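Local coordinates for uncharacterized protein Tfu_2867 (Thermobifida fusca, PDB 2QE6) that is an uncharacterized, putative methyltransferase that binds S-adenosylmethionine and probably transfers its methyl group to a substrate not yet identified, at residues A105-Y109 and D148-I153; A76-Q80 and N102-R106. The protein carries 1 engineered substitution. All coordinates share one frame; numbering follows the deposited sequence.

Contact 1 of 2, residues A105-Y109 and D148-I153; sequences ARVVY and DVRRMI
Val108, on strand 106-109, turns its side chain toward segment 148-153, where it meets Val149, Met152 and Ile153. This is a strand-helix layer of the Rossmann-like methyltransferase fold: the axes run almost exactly antiparallel, at 173°, and approach to 9.1 Å. The two Val108 methyls have different tasks. With CG1 anti to the backbone N, CG1 goes to Val149 CG2, 4.1 Å away, and the two valine side chains cross at about a right angle. CG2, beside the backbone N, presses on the base of Met152, whose CB lies only 3.4 Å from Val108 CG2, tighter than ordinary van der Waals contact. The same CG2 is also touched by Ile153 CD1 at 4.1 Å, the far end of an isoleucine whose CB bond does not itself aim at the strand. Met152, a selenomethionine, is bent at chi2 and chi3 and also touches Ala131 of the next strand, 130-134.

Arg106 supplies the polar part. Its chain bends at CG-CD (chi3 -54°) and presents the guanidinium edge to the backbone of Met152, where NE donates to Met152 O at 2.8 Å. The bond is nearly straight, 167° at the hydrogen, and lies in both the guanidinium and the carbonyl plane, while NH2 adds a weak second bond to the same oxygen. One peptide oxygen is thus gripped by a charged group. Farther back on the helix, Arg151 NE reaches Asp148 OD1 at 3.2 Å in a salt bridge, meeting that oxygen on its anti side.

Contact 2 of 2, residues A76-Q80 and N102-R106; sequences AGISQ and NPDAR
The guanidinium of Arg106 has Ser79 O over one face and Gln80 OE1 at its edge, near its plane. Gln80 and Arg106 run side by side, pointing the same way, but amide and guanidinium planes are turned 73° apart; although Arg106 NH2 comes within 2.7 Å of Gln80 OE1, the bond is bent and weak. The main partners lie elsewhere: Asp154 N gives to Gln80 OE1, and Met152 O takes Arg106 NE.

The second flat group is the amide of Asn102. Its CG stands anti to the backbone N (chi1 180°), which brings ND2 across to the other loop. There ND2 donates to Ser79 OG at 3.1 Å, almost within the amide plane and at 163°, and more weakly to Ile78 O. Replacing the amide by an alanine's methyl is likely to leave Ser79 OG and Ile78 O without their ND2 donor, and the two loops without this side-chain tie. The turn, type I from Asn102 to Ala105, is closed by Ala105 N bonding to Asn102 O at 3.0 Å.

Next to it the backbones come together, Arg106 N donating to Ser79 O at 2.7 Å, with Gln80 and Arg106 paired as a parallel bridge. The two loops descend from helices 54-75 and 94-101 and here become strands 80-84 and 106-111, neighbours in the central sheet, while Ile78 leans on Tyr191 of strand 191-197.

Both contacts use the beginning of strand 106-111, and Arg106 belongs to each. Contact 1 is a buried contact between that strand and helix 147-152, made largely of apolar side chains on one face of the sheet, with its polar bonds on the carbonyl of Met152. Contact 2 is partly buried and mostly polar: it joins two helix-to-strand loops through amide bonds between the loops and one backbone bond where the sheet pairing of Gln80 and Arg106 begins, and lies away from the annotated sites. They meet where Gln80 OE1 packs 3.5 Å from Ile153 CA, so that the parallel strand pair and segment 148-153 converge around a single arginine.

Contact 1 of 2, residues A105-Y109 and D148-I153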
loop_
_atom_site.group_PDB
_atom_site.type_symbol
_atom_site.label_atom_id
_atom_site.label_comp_id
_atom_site.label_asym_id
_atom_site.label_seq_id
_atom_site.Cartn_x
_atom_site.Cartn_y
_atom_site.Cartn_z
ATOM N N ALA A 105 -11.022 14.827 5.937
ATOM C CA ALA A 105 -10.344 13.550 6.095
ATOM C C ALA A 105 -8.933 13.780 6.636
ATOM O O ALA A 105 -8.289 14.798 6.296
ATOM C CB ALA A 105 -10.289 12.807 4.758
ATOM N N ARG A 106 -8.456 12.823 7.447
ATOM C CA ARG A 106 -7.136 12.900 8.081
ATOM C C ARG A 106 -6.347 11.656 7.743
ATOM O O ARG A 106 -6.898 10.545 7.829
ATOM C CB ARG A 106 -7.273 13.049 9.592
ATOM C CG ARG A 106 -7.944 14.377 9.995
ATOM C CD ARG A 106 -7.842 14.638 11.486
ATOM N NE ARG A 106 -8.374 13.498 12.233
ATOM C CZ ARG A 106 -9.669 13.260 12.471
ATOM N NH1 ARG A 106 -10.621 14.076 12.027
ATOM N NH2 ARG A 106 -10.011 12.173 13.156
ATOM N N VAL A 107 -5.106 11.844 7.290
ATOM C CA VAL A 107 -4.284 10.717 6.831
ATOM C C VAL A 107 -2.918 10.801 7.495
ATOM O O VAL A 107 -2.300 11.890 7.558
ATOM C CB VAL A 107 -4.111 10.691 5.264
ATOM C CG1 VAL A 107 -3.281 9.496 4.829
ATOM C CG2 VAL A 107 -5.490 10.637 4.570
ATOM N N VAL A 108 -2.466 9.661 8.006
ATOM C CA VAL A 108 -1.152 9.523 8.589
ATOM C C VAL A 108 -0.423 8.482 7.758
ATOM O O VAL A 108 -0.867 7.352 7.673
ATOM C CB VAL A 108 -1.220 9.080 10.065
ATOM C CG1 VAL A 108 0.211 8.764 10.597
ATOM C CG2 VAL A 108 -1.950 10.156 10.931
ATOM N N TYR A 109 0.668 8.899 7.114
ATOM C CA TYR A 109 1.463 8.001 6.306
ATOM C C TYR A 109 2.655 7.456 7.097
ATOM O O TYR A 109 3.280 8.169 7.858
ATOM C CB TYR A 109 2.027 8.713 5.084
ATOM C CG TYR A 109 1.074 9.287 4.053
ATOM C CD1 TYR A 109 0.473 8.498 3.086
ATOM C CD2 TYR A 109 0.857 10.653 3.983
ATOM C CE1 TYR A 109 -0.362 9.063 2.066
ATOM C CE2 TYR A 109 0.055 11.214 2.987
ATOM C CZ TYR A 109 -0.552 10.415 2.029
ATOM O OH TYR A 109 -1.331 11.057 1.057
ATOM N N ASP A 148 2.042 11.213 16.151
ATOM C CA ASP A 148 1.325 11.616 14.936
ATOM C C ASP A 148 0.049 10.815 14.847
ATOM O O ASP A 148 -1.000 11.385 14.532
ATOM C CB ASP A 148 2.162 11.465 13.658
ATOM C CG ASP A 148 3.262 12.532 13.524
ATOM O OD1 ASP A 148 3.137 13.649 14.074
ATOM O OD2 ASP A 148 4.262 12.254 12.839
ATOM N N VAL A 149 0.127 9.512 15.165
ATOM C CA VAL A 149 -1.065 8.665 15.240
ATOM C C VAL A 149 -2.018 9.113 16.334
ATOM O O VAL A 149 -3.210 9.323 16.062
ATOM C CB VAL A 149 -0.705 7.168 15.374
ATOM C CG1 VAL A 149 -1.929 6.332 15.664
ATOM C CG2 VAL A 149 -0.081 6.721 14.096
ATOM N N ARG A 150 -1.500 9.302 17.549
ATOM C CA ARG A 150 -2.368 9.636 18.683
ATOM C C ARG A 150 -3.034 10.999 18.551
ATOM O O ARG A 150 -4.185 11.159 18.949
ATOM C CB ARG A 150 -1.629 9.475 20.020
ATOM C CG ARG A 150 -1.311 7.986 20.287
ATOM C CD ARG A 150 -1.585 7.540 21.716
ATOM N NE ARG A 150 -0.485 7.937 22.594
ATOM C CZ ARG A 150 0.116 7.160 23.500
ATOM N NH1 ARG A 150 -0.264 5.904 23.711
ATOM N NH2 ARG A 150 1.111 7.662 24.223
ATOM N N ARG A 151 -2.348 11.956 17.938
ATOM C CA ARG A 151 -2.948 13.268 17.726
ATOM C C ARG A 151 -3.851 13.353 16.486
ATOM O O ARG A 151 -4.612 14.304 16.363
ATOM C CB ARG A 151 -1.876 14.357 17.674
ATOM C CG ARG A 151 -1.204 14.523 16.332
ATOM C CD ARG A 151 0.051 15.419 16.411
ATOM N NE ARG A 151 0.710 15.464 15.097
ATOM C CZ ARG A 151 0.316 16.219 14.063
ATOM N NH1 ARG A 151 -0.730 17.045 14.174
ATOM N NH2 ARG A 151 0.988 16.162 12.910
HETATM N N MSE A 152 -3.778 12.374 15.583
HETATM C CA MSE A 152 -4.535 12.414 14.314
HETATM C C MSE A 152 -5.701 11.442 14.230
HETATM O O MSE A 152 -6.702 11.743 13.603
HETATM C CB MSE A 152 -3.609 12.084 13.141
HETATM C CG MSE A 152 -2.569 13.147 12.883
HETATM SE SE MSE A 152 -3.329 14.593 11.882
HETATM C CE MSE A 152 -1.741 14.732 10.789
ATOM N N ILE A 153 -5.546 10.268 14.828
ATOM C CA ILE A 153 -6.547 9.219 14.719
ATOM C C ILE A 153 -7.110 8.849 16.085
ATOM O O ILE A 153 -6.377 8.527 17.009
ATOM C CB ILE A 153 -5.947 7.965 14.043
ATOM C CG1 ILE A 153 -5.345 8.354 12.677
ATOM C CG2 ILE A 153 -6.988 6.874 13.922
ATOM C CD1 ILE A 153 -4.685 7.243 11.942
#

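Contact 2 of 2, residues A76-Q80 and N102-R106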
loop_
_atom_site.group_PDB
_atom_site.type_symbol
_atom_site.label_atom_id
_atom_site.label_comp_id
_atom_site.label_asym_id
_atom_site.label_seq_id
_atom_site.Cartn_x
_atom_site.Cartn_y
_atom_site.Cartn_z
ATOM N N ALA A 76 -18.245 5.110 2.175
ATOM C CA ALA A 76 -18.130 4.527 3.519
ATOM C C ALA A 76 -18.048 5.576 4.643
ATOM O O ALA A 76 -18.174 5.246 5.825
ATOM C CB ALA A 76 -16.934 3.565 3.586
ATOM N N GLY A 77 -17.843 6.845 4.288
ATOM C CA GLY A 77 -17.854 7.925 5.264
ATOM C C GLY A 77 -16.691 7.982 6.249
ATOM O O GLY A 77 -16.845 8.558 7.329
ATOM N N ILE A 78 -15.528 7.428 5.879
ATOM C CA ILE A 78 -14.372 7.337 6.803
ATOM C C ILE A 78 -13.556 8.634 6.736
ATOM O O ILE A 78 -13.267 9.112 5.649
ATOM C CB ILE A 78 -13.469 6.162 6.466
ATOM C CG1 ILE A 78 -14.193 4.804 6.644
ATOM C CG2 ILE A 78 -12.146 6.230 7.266
ATOM C CD1 ILE A 78 -14.614 4.415 8.047
ATOM N N SER A 79 -13.196 9.191 7.894
ATOM C CA SER A 79 -12.450 10.444 7.960
ATOM C C SER A 79 -11.036 10.296 8.502
ATOM O O SER A 79 -10.360 11.282 8.615
ATOM C CB SER A 79 -13.223 11.493 8.782
ATOM O OG SER A 79 -14.456 11.719 8.170
ATOM N N GLN A 80 -10.577 9.055 8.745
ATOM C CA GLN A 80 -9.317 8.779 9.434
ATOM C C GLN A 80 -8.651 7.634 8.722
ATOM O O GLN A 80 -9.250 6.579 8.647
ATOM C CB GLN A 80 -9.540 8.295 10.884
ATOM C CG GLN A 80 -10.516 9.104 11.703
ATOM C CD GLN A 80 -10.487 8.787 13.188
ATOM O OE1 GLN A 80 -9.980 9.577 13.987
ATOM N NE2 GLN A 80 -11.072 7.663 13.575
ATOM N N ASN A 102 -13.937 14.281 0.783
ATOM C CA ASN A 102 -14.225 14.500 2.207
ATOM C C ASN A 102 -13.189 15.465 2.749
ATOM O O ASN A 102 -12.122 15.041 3.206
ATOM C CB ASN A 102 -14.154 13.148 2.936
ATOM C CG ASN A 102 -14.435 13.230 4.440
ATOM O OD1 ASN A 102 -14.617 14.309 5.022
ATOM N ND2 ASN A 102 -14.474 12.042 5.076
ATOM N N PRO A 103 -13.479 16.776 2.662
ATOM C CA PRO A 103 -12.476 17.811 3.000
ATOM C C PRO A 103 -11.852 17.688 4.403
ATOM O O PRO A 103 -10.726 18.154 4.602
ATOM C CB PRO A 103 -13.266 19.129 2.882
ATOM C CG PRO A 103 -14.418 18.812 1.996
ATOM C CD PRO A 103 -14.769 17.373 2.249
ATOM N N ASP A 104 -12.578 17.072 5.343
ATOM C CA ASP A 104 -12.109 16.864 6.728
ATOM C C ASP A 104 -11.243 15.631 6.969
ATOM O O ASP A 104 -10.813 15.411 8.099
ATOM C CB ASP A 104 -13.304 16.700 7.659
ATOM C CG ASP A 104 -14.212 17.880 7.627
ATOM O OD1 ASP A 104 -13.700 18.995 7.350
ATOM O OD2 ASP A 104 -15.424 17.670 7.880
ATOM N N ALA A 105 -11.022 14.827 5.937
ATOM C CA ALA A 105 -10.344 13.550 6.095
ATOM C C ALA A 105 -8.933 13.780 6.636
ATOM O O ALA A 105 -8.289 14.798 6.296
ATOM C CB ALA A 105 -10.289 12.807 4.758
ATOM N N ARG A 106 -8.456 12.823 7.447
ATOM C CA ARG A 106 -7.136 12.900 8.081
ATOM C C ARG A 106 -6.347 11.656 7.743
ATOM O O ARG A 106 -6.898 10.545 7.829
ATOM C CB ARG A 106 -7.273 13.049 9.592
ATOM C CG ARG A 106 -7.944 14.377 9.995
ATOM C CD ARG A 106 -7.842 14.638 11.486
ATOM N NE ARG A 106 -8.374 13.498 12.233
ATOM C CZ ARG A 106 -9.669 13.260 12.471
ATOM N NH1 ARG A 106 -10.621 14.076 12.027
ATOM N NH2 ARG A 106 -10.011 12.173 13.156
#